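Local coordinates for N-acetyltransferase domain-containing protein (Pyrococcus horikoshii, PDB 1WWZ) that binds acetyl coenzyme A and probably transfers its acyl group to an acceptor, as enzymes of the GNAT acetyltransferase family do, at residues K8-L12 and W50-D55; V67-D73 and A87-V93; D119-V125 and W150-R156. One frame throughout, in Å; residues are numbered along the deposited sequence.

Contact 1 of 3, residues K8-L12 and W50-D55; sequences KLKKL and WKKASD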
loop_
_atom_site.group_PDB
_atom_site.type_symbol
_atom_site.label_atom_id
_atom_site.label_comp_id
_atom_site.label_asym_id
_atom_site.label_seq_id
_atom_site.Cartn_x
_atom_site.Cartn_y
_atom_site.Cartn_z
ATOM N N LYS A 8 9.157 2.636 10.340
ATOM C CA LYS A 8 10.474 2.020 10.336
ATOM C C LYS A 8 10.925 1.840 11.772
ATOM O O LYS A 8 10.769 2.739 12.598
ATOM C CB LYS A 8 11.492 2.901 9.613
ATOM C CG LYS A 8 11.620 2.645 8.131
ATOM C CD LYS A 8 12.846 3.349 7.578
ATOM C CE LYS A 8 13.042 3.060 6.107
ATOM N NZ LYS A 8 14.303 3.664 5.607
ATOM N N LEU A 9 11.468 0.671 12.075
ATOM C CA LEU A 9 11.964 0.410 13.414
ATOM C C LEU A 9 13.231 1.249 13.562
ATOM O O LEU A 9 14.227 0.990 12.891
ATOM C CB LEU A 9 12.296 -1.071 13.572
ATOM C CG LEU A 9 12.815 -1.497 14.945
ATOM C CD1 LEU A 9 11.782 -1.152 16.008
ATOM C CD2 LEU A 9 13.110 -2.992 14.933
ATOM N N LYS A 10 13.185 2.255 14.429
ATOM C CA LYS A 10 14.329 3.138 14.638
ATOM C C LYS A 10 15.518 2.465 15.306
ATOM O O LYS A 10 16.670 2.746 14.967
ATOM C CB LYS A 10 13.916 4.349 15.476
ATOM C CG LYS A 10 12.933 5.264 14.783
ATOM C CD LYS A 10 12.680 6.525 15.591
ATOM C CE LYS A 10 11.578 7.337 14.942
ATOM N NZ LYS A 10 11.755 7.350 13.460
ATOM N N LYS A 11 15.243 1.583 16.257
ATOM C CA LYS A 11 16.315 0.909 16.961
ATOM C C LYS A 11 15.897 -0.449 17.499
ATOM O O LYS A 11 14.737 -0.663 17.858
ATOM C CB LYS A 11 16.806 1.795 18.104
ATOM C CG LYS A 11 15.774 2.045 19.196
ATOM C CD LYS A 11 16.276 3.073 20.205
ATOM C CE LYS A 11 17.760 2.879 20.492
ATOM N NZ LYS A 11 18.202 3.595 21.714
ATOM N N LEU A 12 16.855 -1.368 17.551
ATOM C CA LEU A 12 16.592 -2.712 18.046
ATOM C C LEU A 12 17.100 -2.889 19.474
ATOM O O LEU A 12 18.105 -3.565 19.709
ATOM C CB LEU A 12 17.243 -3.759 17.134
ATOM C CG LEU A 12 16.943 -5.212 17.510
ATOM C CD1 LEU A 12 15.461 -5.475 17.347
ATOM C CD2 LEU A 12 17.738 -6.163 16.638
ATOM N N TRP A 50 18.281 -7.524 11.266
ATOM C CA TRP A 50 18.505 -6.131 11.633
ATOM C C TRP A 50 19.880 -5.658 11.179
ATOM O O TRP A 50 20.016 -4.581 10.604
ATOM C CB TRP A 50 18.372 -5.956 13.149
ATOM C CG TRP A 50 18.703 -4.570 13.630
ATOM C CD1 TRP A 50 19.844 -4.174 14.264
ATOM C CD2 TRP A 50 17.889 -3.397 13.494
ATOM N NE1 TRP A 50 19.793 -2.827 14.535
ATOM C CE2 TRP A 50 18.603 -2.326 14.075
ATOM C CE3 TRP A 50 16.625 -3.148 12.943
ATOM C CZ2 TRP A 50 18.096 -1.022 14.117
ATOM C CZ3 TRP A 50 16.119 -1.846 12.984
ATOM C CH2 TRP A 50 16.857 -0.802 13.571
ATOM N N LYS A 51 20.903 -6.467 11.425
ATOM C CA LYS A 51 22.249 -6.085 11.035
ATOM C C LYS A 51 22.375 -5.966 9.521
ATOM O O LYS A 51 23.035 -5.063 9.010
ATOM C CB LYS A 51 23.262 -7.100 11.572
ATOM C CG LYS A 51 24.705 -6.687 11.359
ATOM C CD LYS A 51 25.656 -7.642 12.051
ATOM C CE LYS A 51 27.105 -7.290 11.752
ATOM N NZ LYS A 51 28.024 -8.388 12.170
ATOM N N LYS A 52 21.705 -6.862 8.808
ATOM C CA LYS A 52 21.759 -6.886 7.354
ATOM C C LYS A 52 20.879 -5.856 6.652
ATOM O O LYS A 52 21.267 -5.317 5.609
ATOM C CB LYS A 52 21.368 -8.279 6.857
ATOM C CG LYS A 52 21.993 -8.671 5.534
ATOM C CD LYS A 52 23.500 -8.823 5.676
ATOM C CE LYS A 52 23.847 -9.800 6.795
ATOM N NZ LYS A 52 24.584 -9.156 7.925
ATOM N N ALA A 53 19.706 -5.570 7.213
ATOM C CA ALA A 53 18.781 -4.643 6.562
ATOM C C ALA A 53 17.923 -3.770 7.480
ATOM O O ALA A 53 16.717 -3.622 7.259
ATOM C CB ALA A 53 17.877 -5.435 5.613
ATOM N N SER A 54 18.541 -3.174 8.493
ATOM C CA SER A 54 17.809 -2.320 9.420
ATOM C C SER A 54 17.063 -1.198 8.699
ATOM O O SER A 54 15.970 -0.807 9.107
ATOM C CB SER A 54 18.772 -1.720 10.447
ATOM O OG SER A 54 19.852 -1.066 9.803
ATOM N N ASP A 55 17.652 -0.692 7.620
ATOM C CA ASP A 55 17.046 0.393 6.857
ATOM C C ASP A 55 15.673 0.049 6.278
ATOM O O ASP A 55 14.911 0.945 5.926
ATOM C CB ASP A 55 17.990 0.823 5.728
ATOM C CG ASP A 55 17.489 2.045 4.982
ATOM O OD1 ASP A 55 17.122 3.039 5.646
ATOM O OD2 ASP A 55 17.470 2.017 3.733
HETATM O O HOH W 1 16.223 4.418 2.984
HETATM O O HOH W 2 15.536 1.515 10.485
#
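Leu12 sets its CB over the face of the Trp50 indole, 3.6 Å from the centroid of the five-membered ring and 7° off the normal, a CH-pi contact. CD2 of Leu12 continues along the same face and touches Trp50 CG at 3.5 Å. On the far rim, Leu9 CD2 packs against Trp50 CZ3, while the carbonyl oxygens of Leu9 and Lys10 meet the ring edge in its plane. Ser54 CB covers the opposite face. The packing joins the loop after the first strand of this GNAT fold, 5-8, to the end of helix 38-53, with Leu20 of helix 14-27 touching both leucines. A serine in place of Trp50 would probably take away the surface on which Leu12 and Leu9 pack and open a gap between loop and helix. Polar links follow: the extended Lys8 chain carries NZ to 2.9 Å from Asp55 OD1, a salt bridge meeting the carboxylate from above its plane. Asp55 OD2 is paired with Lys74, and one water bridges Leu9 O and Ser54 O.

Contact 2 of 3, residues V67-D73 and A87-V93; sequences VGFIVCD and AIHEFVV. With ACO (acetyl coenzyme *a), chain C.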
loop_
_atom_site.group_PDB
_atom_site.type_symbol
_atom_site.label_atom_id
_atom_site.label_comp_id
_atom_site.label_asym_id
_atom_site.label_seq_id
_atom_site.Cartn_x
_atom_site.Cartn_y
_atom_site.Cartn_z
ATOM N N VAL A 67 2.620 -5.522 16.272
ATOM C CA VAL A 67 1.782 -6.685 16.006
ATOM C C VAL A 67 2.216 -7.424 14.752
ATOM O O VAL A 67 1.651 -8.457 14.405
ATOM C CB VAL A 67 0.298 -6.287 15.858
ATOM C CG1 VAL A 67 -0.167 -5.552 17.105
ATOM C CG2 VAL A 67 0.105 -5.430 14.623
ATOM N N GLY A 68 3.222 -6.885 14.072
ATOM C CA GLY A 68 3.711 -7.518 12.863
ATOM C C GLY A 68 4.906 -6.765 12.315
ATOM O O GLY A 68 5.147 -5.623 12.700
ATOM N N PHE A 69 5.670 -7.403 11.437
ATOM C CA PHE A 69 6.818 -6.735 10.850
ATOM C C PHE A 69 7.275 -7.396 9.568
ATOM O O PHE A 69 6.915 -8.536 9.272
ATOM C CB PHE A 69 7.976 -6.635 11.869
ATOM C CG PHE A 69 8.636 -7.948 12.206
ATOM C CD1 PHE A 69 9.768 -8.372 11.515
ATOM C CD2 PHE A 69 8.159 -8.738 13.252
ATOM C CE1 PHE A 69 10.423 -9.558 11.864
ATOM C CE2 PHE A 69 8.805 -9.926 13.611
ATOM C CZ PHE A 69 9.939 -10.337 12.916
ATOM N N ILE A 70 8.041 -6.651 8.786
ATOM C CA ILE A 70 8.563 -7.161 7.531
ATOM C C ILE A 70 9.964 -6.587 7.388
ATOM O O ILE A 70 10.215 -5.440 7.763
ATOM C CB ILE A 70 7.645 -6.762 6.334
ATOM C CG1 ILE A 70 8.125 -7.452 5.056
ATOM C CG2 ILE A 70 7.600 -5.242 6.170
ATOM C CD1 ILE A 70 7.110 -7.379 3.908
ATOM N N VAL A 71 10.879 -7.402 6.882
ATOM C CA VAL A 71 12.268 -6.995 6.713
ATOM C C VAL A 71 12.569 -6.900 5.230
ATOM O O VAL A 71 12.576 -7.908 4.531
ATOM C CB VAL A 71 13.208 -8.020 7.371
ATOM C CG1 VAL A 71 14.661 -7.603 7.187
ATOM C CG2 VAL A 71 12.865 -8.139 8.853
ATOM N N CYS A 72 12.813 -5.676 4.769
ATOM C CA CYS A 72 13.077 -5.395 3.359
ATOM C C CYS A 72 14.539 -5.023 3.135
ATOM O O CYS A 72 15.039 -4.072 3.729
ATOM C CB CYS A 72 12.173 -4.251 2.906
ATOM S SG CYS A 72 10.482 -4.385 3.557
ATOM N N ASP A 73 15.212 -5.769 2.266
ATOM C CA ASP A 73 16.626 -5.540 1.977
ATOM C C ASP A 73 16.814 -4.976 0.570
ATOM O O ASP A 73 16.614 -5.684 -0.410
ATOM C CB ASP A 73 17.386 -6.865 2.093
ATOM C CG ASP A 73 18.887 -6.676 2.208
ATOM O OD1 ASP A 73 19.406 -5.662 1.696
ATOM O OD2 ASP A 73 19.547 -7.555 2.803
ATOM N N ALA A 87 15.045 -7.877 -1.464
ATOM C CA ALA A 87 14.661 -9.136 -0.847
ATOM C C ALA A 87 13.804 -8.903 0.375
ATOM O O ALA A 87 13.871 -7.847 0.991
ATOM C CB ALA A 87 15.912 -9.931 -0.451
ATOM N N ILE A 88 12.976 -9.892 0.699
ATOM C CA ILE A 88 12.144 -9.858 1.893
ATOM C C ILE A 88 12.733 -10.990 2.726
ATOM O O ILE A 88 12.635 -12.150 2.338
ATOM C CB ILE A 88 10.657 -10.170 1.587
ATOM C CG1 ILE A 88 10.091 -9.135 0.606
ATOM C CG2 ILE A 88 9.853 -10.161 2.889
ATOM C CD1 ILE A 88 8.619 -9.345 0.230
ATOM N N HIS A 89 13.366 -10.654 3.849
ATOM C CA HIS A 89 13.987 -11.666 4.701
ATOM C C HIS A 89 13.035 -12.290 5.707
ATOM O O HIS A 89 13.202 -13.446 6.087
ATOM C CB HIS A 89 15.173 -11.073 5.463
ATOM C CG HIS A 89 16.334 -10.720 4.591
ATOM N ND1 HIS A 89 16.918 -11.622 3.730
ATOM C CD2 HIS A 89 17.041 -9.570 4.471
ATOM C CE1 HIS A 89 17.937 -11.044 3.116
ATOM N NE2 HIS A 89 18.033 -9.800 3.548
ATOM N N GLU A 90 12.054 -11.517 6.152
ATOM C CA GLU A 90 11.090 -12.008 7.122
ATOM C C GLU A 90 9.799 -11.218 6.978
ATOM O O GLU A 90 9.812 -10.074 6.540
ATOM C CB GLU A 90 11.643 -11.874 8.541
ATOM C CG GLU A 90 10.795 -12.613 9.559
ATOM C CD GLU A 90 10.475 -14.023 9.104
ATOM O OE1 GLU A 90 11.378 -14.884 9.157
ATOM O OE2 GLU A 90 9.327 -14.266 8.672
ATOM N N PHE A 91 8.688 -11.835 7.360
ATOM C CA PHE A 91 7.382 -11.205 7.222
ATOM C C PHE A 91 6.431 -11.997 8.107
ATOM O O PHE A 91 6.126 -13.152 7.819
ATOM C CB PHE A 91 6.978 -11.294 5.748
ATOM C CG PHE A 91 5.621 -10.739 5.434
ATOM C CD1 PHE A 91 5.067 -9.713 6.189
ATOM C CD2 PHE A 91 4.926 -11.207 4.322
ATOM C CE1 PHE A 91 3.839 -9.155 5.837
ATOM C CE2 PHE A 91 3.696 -10.654 3.961
ATOM C CZ PHE A 91 3.154 -9.627 4.720
ATOM N N VAL A 92 5.965 -11.385 9.188
ATOM C CA VAL A 92 5.084 -12.107 10.092
ATOM C C VAL A 92 4.182 -11.190 10.905
ATOM O O VAL A 92 4.564 -10.081 11.278
ATOM C CB VAL A 92 5.918 -13.001 11.050
ATOM C CG1 VAL A 92 6.898 -12.144 11.839
ATOM C CG2 VAL A 92 5.005 -13.777 11.993
ATOM N N VAL A 93 2.976 -11.671 11.168
ATOM C CA VAL A 93 2.003 -10.918 11.939
ATOM C C VAL A 93 1.503 -11.787 13.087
ATOM O O VAL A 93 1.288 -12.984 12.912
ATOM C CB VAL A 93 0.809 -10.507 11.056
ATOM C CG1 VAL A 93 -0.283 -9.883 11.911
ATOM C CG2 VAL A 93 1.271 -9.528 9.987
HETATM N N1A ACO C . -4.979 -18.700 3.181
HETATM C C2A ACO C . -5.331 -18.107 2.040
HETATM N N3A ACO C . -5.025 -16.830 1.664
HETATM C C4A ACO C . -4.269 -16.143 2.627
HETATM C C5A ACO C . -3.874 -16.683 3.835
HETATM C C6A ACO C . -4.268 -18.055 4.115
HETATM N N6A ACO C . -3.949 -18.663 5.263
HETATM N N7A ACO C . -3.152 -15.747 4.567
HETATM C C8A ACO C . -3.122 -14.693 3.798
HETATM N N9A ACO C . -3.783 -14.854 2.584
HETATM C C1B ACO C . -3.960 -13.910 1.493
HETATM C C2B ACO C . -5.410 -13.443 1.281
HETATM O O2B ACO C . -5.537 -13.088 -0.111
HETATM C C3B ACO C . -5.540 -12.288 2.310
HETATM O O3B ACO C . -6.560 -11.404 1.804
HETATM P P3B ACO C . -8.130 -11.457 2.152
HETATM O O7A ACO C . -8.565 -12.794 1.634
HETATM O O8A ACO C . -8.719 -10.354 1.408
HETATM O O9A ACO C . -8.245 -11.316 3.620
HETATM C C4B ACO C . -4.184 -11.637 2.241
HETATM O O4B ACO C . -3.317 -12.681 1.715
HETATM C C5B ACO C . -3.562 -11.281 3.574
HETATM O O5B ACO C . -4.444 -10.629 4.471
HETATM P P1A ACO C . -3.847 -10.019 5.812
HETATM O O1A ACO C . -4.928 -9.985 6.796
HETATM O O2A ACO C . -3.174 -8.704 5.472
HETATM O O3A ACO C . -2.858 -11.246 6.266
HETATM P P2A ACO C . -1.939 -11.303 7.509
HETATM O O4A ACO C . -2.367 -12.529 8.210
HETATM O O5A ACO C . -2.070 -10.004 8.222
HETATM O O6A ACO C . -0.483 -11.445 6.980
HETATM C CBP ACO C . 1.210 -13.277 6.814
HETATM C CCP ACO C . 0.022 -12.600 6.173
HETATM C CDP ACO C . 1.688 -14.379 5.810
HETATM C CEP ACO C . 2.323 -12.241 7.088
HETATM C CAP ACO C . 0.728 -13.904 8.179
HETATM O OAP ACO C . -0.273 -14.883 7.914
HETATM C C9P ACO C . 1.826 -14.607 9.019
HETATM O O9P ACO C . 2.454 -14.007 9.881
HETATM N N8P ACO C . 2.060 -15.929 8.737
HETATM C C7P ACO C . 3.075 -16.761 9.429
HETATM C C6P ACO C . 4.531 -16.420 9.052
HETATM C C5P ACO C . 4.805 -16.596 7.579
HETATM O O5P ACO C . 4.433 -17.632 6.970
HETATM N N4P ACO C . 5.461 -15.645 6.932
HETATM C C3P ACO C . 5.916 -15.459 5.550
HETATM C C2P ACO C . 7.221 -16.255 5.458
HETATM S S1P ACO C . 7.890 -16.017 3.723
HETATM C C ACO C . 8.916 -14.910 3.979
HETATM O O ACO C . 9.226 -14.312 5.111
HETATM C CH3 ACO C . 9.926 -14.147 2.922
#
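Ile70 and Phe91 face each other as a non-hydrogen-bonded pair, and Phe91 can be followed outward. Its CB lies near the acetyl oxygen O of the cofactor and Ile70 CG1. With CG anti to the backbone N (chi1 178°), the ring is carried out between protein and ligand. Ile70 CD1 sits over one face, 4.1 Å from the centroid, and the CEP methyl of acetyl-CoA lies over the centre of the opposite face. CG lies between Ile70 CD1 and CEP; CD2, CE1 and CE2 all come within 4 Å of CEP; CD1 has Phe69 O at its edge, and CZ, the tip, comes to 3.6 Å from CEP.

The two strands form an antiparallel beta hairpin in the middle of the GNAT sheet, with Phe69 and Val92, and Asp73 and Ala87, as hydrogen-bonded pairs. Between them His89 and Glu90 both face Val71, whose O takes His89 N and whose N gives to Glu90 O. This fits a classic bulge, as in the bulged fourth strand of GNAT enzymes beside acetyl-CoA; Glu90 N is buried without a partner, and another bulge, Val67 and Gly68, faces Ala60. The edge of 87-93 receives the pantetheine arm: Phe91 O accepts a hydrogen bond from N4P at 2.7 Å, and Val93 N donates one to O9P at 2.7 Å, much as a further strand would.

On the other sheet face, Val92 CG1 lies over the Phe69 ring, 3.4 Å from CE2. Glu90 OE2 accepts the Phe91 N-H and is also hydrogen-bonded to Tyr28. His89 NE2 donates to the anti lone pair of Asp73 OD2 at 2.8 Å.

Contact 3 of 3, residues D119-V125 and W150-R156; sequences DTIELWV and WVRMIKR. With ACO (acetyl coenzyme *a), chain C.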
loop_
_atom_site.group_PDB
_atom_site.type_symbol
_atom_site.label_atom_id
_atom_site.label_comp_id
_atom_site.label_asym_id
_atom_site.label_seq_id
_atom_site.Cartn_x
_atom_site.Cartn_y
_atom_site.Cartn_z
ATOM N N ASP A 119 14.561 -3.280 -9.242
ATOM C CA ASP A 119 13.566 -3.575 -10.269
ATOM C C ASP A 119 13.142 -5.030 -10.118
ATOM O O ASP A 119 12.360 -5.552 -10.913
ATOM C CB ASP A 119 14.138 -3.358 -11.679
ATOM C CG ASP A 119 15.335 -4.254 -11.981
ATOM O OD1 ASP A 119 15.345 -5.423 -11.546
ATOM O OD2 ASP A 119 16.266 -3.792 -12.675
ATOM N N THR A 120 13.672 -5.679 -9.085
ATOM C CA THR A 120 13.375 -7.078 -8.818
ATOM C C THR A 120 13.370 -7.338 -7.315
ATOM O O THR A 120 14.216 -6.819 -6.590
ATOM C CB THR A 120 14.437 -7.991 -9.458
ATOM O OG1 THR A 120 14.490 -7.748 -10.866
ATOM C CG2 THR A 120 14.102 -9.448 -9.219
ATOM N N ILE A 121 12.405 -8.129 -6.854
ATOM C CA ILE A 121 12.315 -8.479 -5.441
ATOM C C ILE A 121 12.258 -9.998 -5.342
ATOM O O ILE A 121 11.427 -10.644 -5.978
ATOM C CB ILE A 121 11.066 -7.875 -4.773
ATOM C CG1 ILE A 121 11.111 -6.348 -4.886
ATOM C CG2 ILE A 121 11.017 -8.283 -3.294
ATOM C CD1 ILE A 121 9.863 -5.656 -4.383
ATOM N N GLU A 122 13.154 -10.559 -4.539
ATOM C CA GLU A 122 13.250 -12.003 -4.368
ATOM C C GLU A 122 12.937 -12.434 -2.936
ATOM O O GLU A 122 13.168 -11.684 -1.986
ATOM C CB GLU A 122 14.667 -12.443 -4.758
ATOM C CG GLU A 122 14.984 -13.917 -4.586
ATOM C CD GLU A 122 16.427 -14.220 -4.951
ATOM O OE1 GLU A 122 16.718 -14.460 -6.144
ATOM O OE2 GLU A 122 17.284 -14.194 -4.043
ATOM N N LEU A 123 12.400 -13.642 -2.788
ATOM C CA LEU A 123 12.082 -14.172 -1.466
ATOM C C LEU A 123 11.981 -15.688 -1.500
ATOM O O LEU A 123 11.813 -16.290 -2.562
ATOM C CB LEU A 123 10.759 -13.582 -0.947
ATOM C CG LEU A 123 9.487 -13.941 -1.730
ATOM C CD1 LEU A 123 8.984 -15.320 -1.296
ATOM C CD2 LEU A 123 8.403 -12.898 -1.471
ATOM N N TRP A 124 12.109 -16.296 -0.326
ATOM C CA TRP A 124 11.992 -17.737 -0.181
ATOM C C TRP A 124 10.891 -17.989 0.837
ATOM O O TRP A 124 10.840 -17.342 1.887
ATOM C CB TRP A 124 13.302 -18.358 0.311
ATOM C CG TRP A 124 14.400 -18.352 -0.705
ATOM C CD1 TRP A 124 15.314 -17.359 -0.927
ATOM C CD2 TRP A 124 14.711 -19.400 -1.631
ATOM N NE1 TRP A 124 16.180 -17.730 -1.928
ATOM C CE2 TRP A 124 15.834 -18.978 -2.377
ATOM C CE3 TRP A 124 14.153 -20.658 -1.899
ATOM C CZ2 TRP A 124 16.408 -19.770 -3.380
ATOM C CZ3 TRP A 124 14.724 -21.446 -2.896
ATOM C CH2 TRP A 124 15.842 -20.997 -3.622
ATOM N N VAL A 125 10.004 -18.922 0.518
ATOM C CA VAL A 125 8.895 -19.243 1.399
ATOM C C VAL A 125 8.739 -20.756 1.503
ATOM O O VAL A 125 9.058 -21.485 0.563
ATOM C CB VAL A 125 7.584 -18.595 0.872
ATOM C CG1 VAL A 125 7.342 -19.004 -0.572
ATOM C CG2 VAL A 125 6.410 -18.991 1.748
ATOM N N TRP A 150 12.166 -25.219 0.599
ATOM C CA TRP A 150 11.949 -23.814 0.256
ATOM C C TRP A 150 11.655 -23.521 -1.211
ATOM O O TRP A 150 12.240 -24.124 -2.112
ATOM C CB TRP A 150 13.160 -22.975 0.692
ATOM C CG TRP A 150 13.506 -23.128 2.139
ATOM C CD1 TRP A 150 14.437 -23.970 2.678
ATOM C CD2 TRP A 150 12.890 -22.453 3.239
ATOM N NE1 TRP A 150 14.434 -23.865 4.046
ATOM C CE2 TRP A 150 13.493 -22.943 4.418
ATOM C CE3 TRP A 150 11.880 -21.488 3.344
ATOM C CZ2 TRP A 150 13.124 -22.492 5.690
ATOM C CZ3 TRP A 150 11.511 -21.041 4.610
ATOM C CH2 TRP A 150 12.131 -21.547 5.765
ATOM N N VAL A 151 10.748 -22.572 -1.430
ATOM C CA VAL A 151 10.352 -22.140 -2.768
ATOM C C VAL A 151 10.802 -20.693 -2.987
ATOM O O VAL A 151 10.634 -19.851 -2.106
ATOM C CB VAL A 151 8.819 -22.201 -2.937
ATOM C CG1 VAL A 151 8.413 -21.633 -4.292
ATOM C CG2 VAL A 151 8.344 -23.631 -2.788
ATOM N N ARG A 152 11.379 -20.408 -4.152
ATOM C CA ARG A 152 11.836 -19.054 -4.457
ATOM C C ARG A 152 10.812 -18.326 -5.317
ATOM O O ARG A 152 10.324 -18.861 -6.318
ATOM C CB ARG A 152 13.188 -19.074 -5.185
ATOM C CG ARG A 152 13.803 -17.680 -5.390
ATOM C CD ARG A 152 15.203 -17.748 -6.024
ATOM N NE ARG A 152 15.173 -18.107 -7.441
ATOM C CZ ARG A 152 15.255 -17.234 -8.445
ATOM N NH1 ARG A 152 15.381 -15.933 -8.203
ATOM N NH2 ARG A 152 15.190 -17.664 -9.701
ATOM N N MET A 153 10.477 -17.108 -4.912
ATOM C CA MET A 153 9.523 -16.298 -5.652
ATOM C C MET A 153 10.169 -14.981 -6.028
ATOM O O MET A 153 11.023 -14.465 -5.304
ATOM C CB MET A 153 8.262 -16.059 -4.822
ATOM C CG MET A 153 7.535 -17.350 -4.489
ATOM S SD MET A 153 5.958 -17.119 -3.673
ATOM C CE MET A 153 4.922 -16.656 -5.080
ATOM N N ILE A 154 9.757 -14.433 -7.161
ATOM C CA ILE A 154 10.337 -13.191 -7.635
ATOM C C ILE A 154 9.276 -12.279 -8.239
ATOM O O ILE A 154 8.273 -12.751 -8.777
ATOM C CB ILE A 154 11.421 -13.493 -8.703
ATOM C CG1 ILE A 154 12.369 -12.310 -8.852
ATOM C CG2 ILE A 154 10.771 -13.837 -10.033
ATOM C CD1 ILE A 154 13.527 -12.358 -7.881
ATOM N N LYS A 155 9.495 -10.975 -8.120
ATOM C CA LYS A 155 8.652 -9.964 -8.731
ATOM C C LYS A 155 9.491 -8.963 -9.523
ATOM O O LYS A 155 10.434 -8.353 -9.034
ATOM C CB LYS A 155 7.867 -9.255 -7.625
ATOM C CG LYS A 155 6.923 -8.176 -8.165
ATOM C CD LYS A 155 6.115 -7.478 -7.070
ATOM C CE LYS A 155 5.274 -6.313 -7.613
ATOM N NZ LYS A 155 4.299 -6.808 -8.577
ATOM N N ARG A 156 9.141 -8.827 -10.813
ATOM C CA ARG A 156 9.923 -7.945 -11.664
ATOM C C ARG A 156 9.139 -6.681 -12.021
ATOM O O ARG A 156 7.914 -6.673 -12.091
ATOM C CB ARG A 156 10.283 -8.716 -12.939
ATOM C CG ARG A 156 11.105 -9.979 -12.662
ATOM C CD ARG A 156 11.578 -10.641 -13.963
ATOM N NE ARG A 156 12.060 -12.004 -13.719
ATOM C CZ ARG A 156 13.289 -12.138 -13.186
ATOM N NH1 ARG A 156 13.994 -11.066 -12.867
ATOM N NH2 ARG A 156 13.810 -13.357 -13.022
HETATM N N1A ACO C . -4.979 -18.700 3.181
HETATM C C2A ACO C . -5.331 -18.107 2.040
HETATM N N3A ACO C . -5.025 -16.830 1.664
HETATM C C4A ACO C . -4.269 -16.143 2.627
HETATM C C5A ACO C . -3.874 -16.683 3.835
HETATM C C6A ACO C . -4.268 -18.055 4.115
HETATM N N6A ACO C . -3.949 -18.663 5.263
HETATM N N7A ACO C . -3.152 -15.747 4.567
HETATM C C8A ACO C . -3.122 -14.693 3.798
HETATM N N9A ACO C . -3.783 -14.854 2.584
HETATM C C1B ACO C . -3.960 -13.910 1.493
HETATM C C2B ACO C . -5.410 -13.443 1.281
HETATM O O2B ACO C . -5.537 -13.088 -0.111
HETATM C C3B ACO C . -5.540 -12.288 2.310
HETATM O O3B ACO C . -6.560 -11.404 1.804
HETATM P P3B ACO C . -8.130 -11.457 2.152
HETATM O O7A ACO C . -8.565 -12.794 1.634
HETATM O O8A ACO C . -8.719 -10.354 1.408
HETATM O O9A ACO C . -8.245 -11.316 3.620
HETATM C C4B ACO C . -4.184 -11.637 2.241
HETATM O O4B ACO C . -3.317 -12.681 1.715
HETATM C C5B ACO C . -3.562 -11.281 3.574
HETATM O O5B ACO C . -4.444 -10.629 4.471
HETATM P P1A ACO C . -3.847 -10.019 5.812
HETATM O O1A ACO C . -4.928 -9.985 6.796
HETATM O O2A ACO C . -3.174 -8.704 5.472
HETATM O O3A ACO C . -2.858 -11.246 6.266
HETATM P P2A ACO C . -1.939 -11.303 7.509
HETATM O O4A ACO C . -2.367 -12.529 8.210
HETATM O O5A ACO C . -2.070 -10.004 8.222
HETATM O O6A ACO C . -0.483 -11.445 6.980
HETATM C CBP ACO C . 1.210 -13.277 6.814
HETATM C CCP ACO C . 0.022 -12.600 6.173
HETATM C CDP ACO C . 1.688 -14.379 5.810
HETATM C CEP ACO C . 2.323 -12.241 7.088
HETATM C CAP ACO C . 0.728 -13.904 8.179
HETATM O OAP ACO C . -0.273 -14.883 7.914
HETATM C C9P ACO C . 1.826 -14.607 9.019
HETATM O O9P ACO C . 2.454 -14.007 9.881
HETATM N N8P ACO C . 2.060 -15.929 8.737
HETATM C C7P ACO C . 3.075 -16.761 9.429
HETATM C C6P ACO C . 4.531 -16.420 9.052
HETATM C C5P ACO C . 4.805 -16.596 7.579
HETATM O O5P ACO C . 4.433 -17.632 6.970
HETATM N N4P ACO C . 5.461 -15.645 6.932
HETATM C C3P ACO C . 5.916 -15.459 5.550
HETATM C C2P ACO C . 7.221 -16.255 5.458
HETATM S S1P ACO C . 7.890 -16.017 3.723
HETATM C C ACO C . 8.916 -14.910 3.979
HETATM O O ACO C . 9.226 -14.312 5.111
HETATM C CH3 ACO C . 9.926 -14.147 2.922
#
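Trp124 spreads its indole over Arg152, whose CB stands 3.5 Å from the centroid of the six-membered ring, 6° off the normal, in a CH-pi contact. Arg152 CD follows under Trp124 CZ2 at 3.5 Å. From there the chain bends at chi3 (73°) and turns its guanidinium toward Glu122: NH1 donates to OE1 at 2.9 Å in a bent salt bridge, OE1 met on its anti side and lying out of the guanidinium plane, the two planes 87° apart. Each partner has a second one, Ser78 for Glu122 and Glu81 for Arg152. Along this face, Ile154 CD1 presses on Thr120 CG2 at 3.3 Å, tighter than usual carbon contact.

The other face carries Leu123 CD1 against Met153 CB at 3.7 Å, and Val125 CG1 near Met153 SD. Val125 CB approaches the cofactor sulfur S1P at 3.9 Å, lining the acetyl-CoA pocket. Beyond them Lys155 reaches a second acetyl-CoA through a salt bridge from NZ, which also bonds Phe139 O. Paired backbone hydrogen bonds at Ile121 with Lys155, Leu123 with Met153 and Val125 with Val151 hold the antiparallel strands in register. Strand 83-93 flanks 120-126, strand 142-147 flanks 150-156, and helix 130-138 packs Tyr136 against Leu123 and Met153.

How the contacts relate
The cofactor ties contacts 2 and 3 together. Their centres lie 13 Å apart in one sheet, where strands 83-93 and 120-126 run parallel as neighbours: Ile88 N is 3.2 Å from Glu122 O, a probable hydrogen bond, and Ile88 CD1 packs on Leu123 CD2 at 3.9 Å. The pantetheine arm follows strand 83-93, and its acetyl methyl CH3 ends between the two, 3.4 Å from Ile88 O and 3.5 Å from Trp124 O. Contact 1 lies away from this pocket, its centre about 11 Å from that of contact 2 and about 21 Å from that of contact 3. It meets the hairpin through Ala53 CB, 3.8 Å from Asp73 CG.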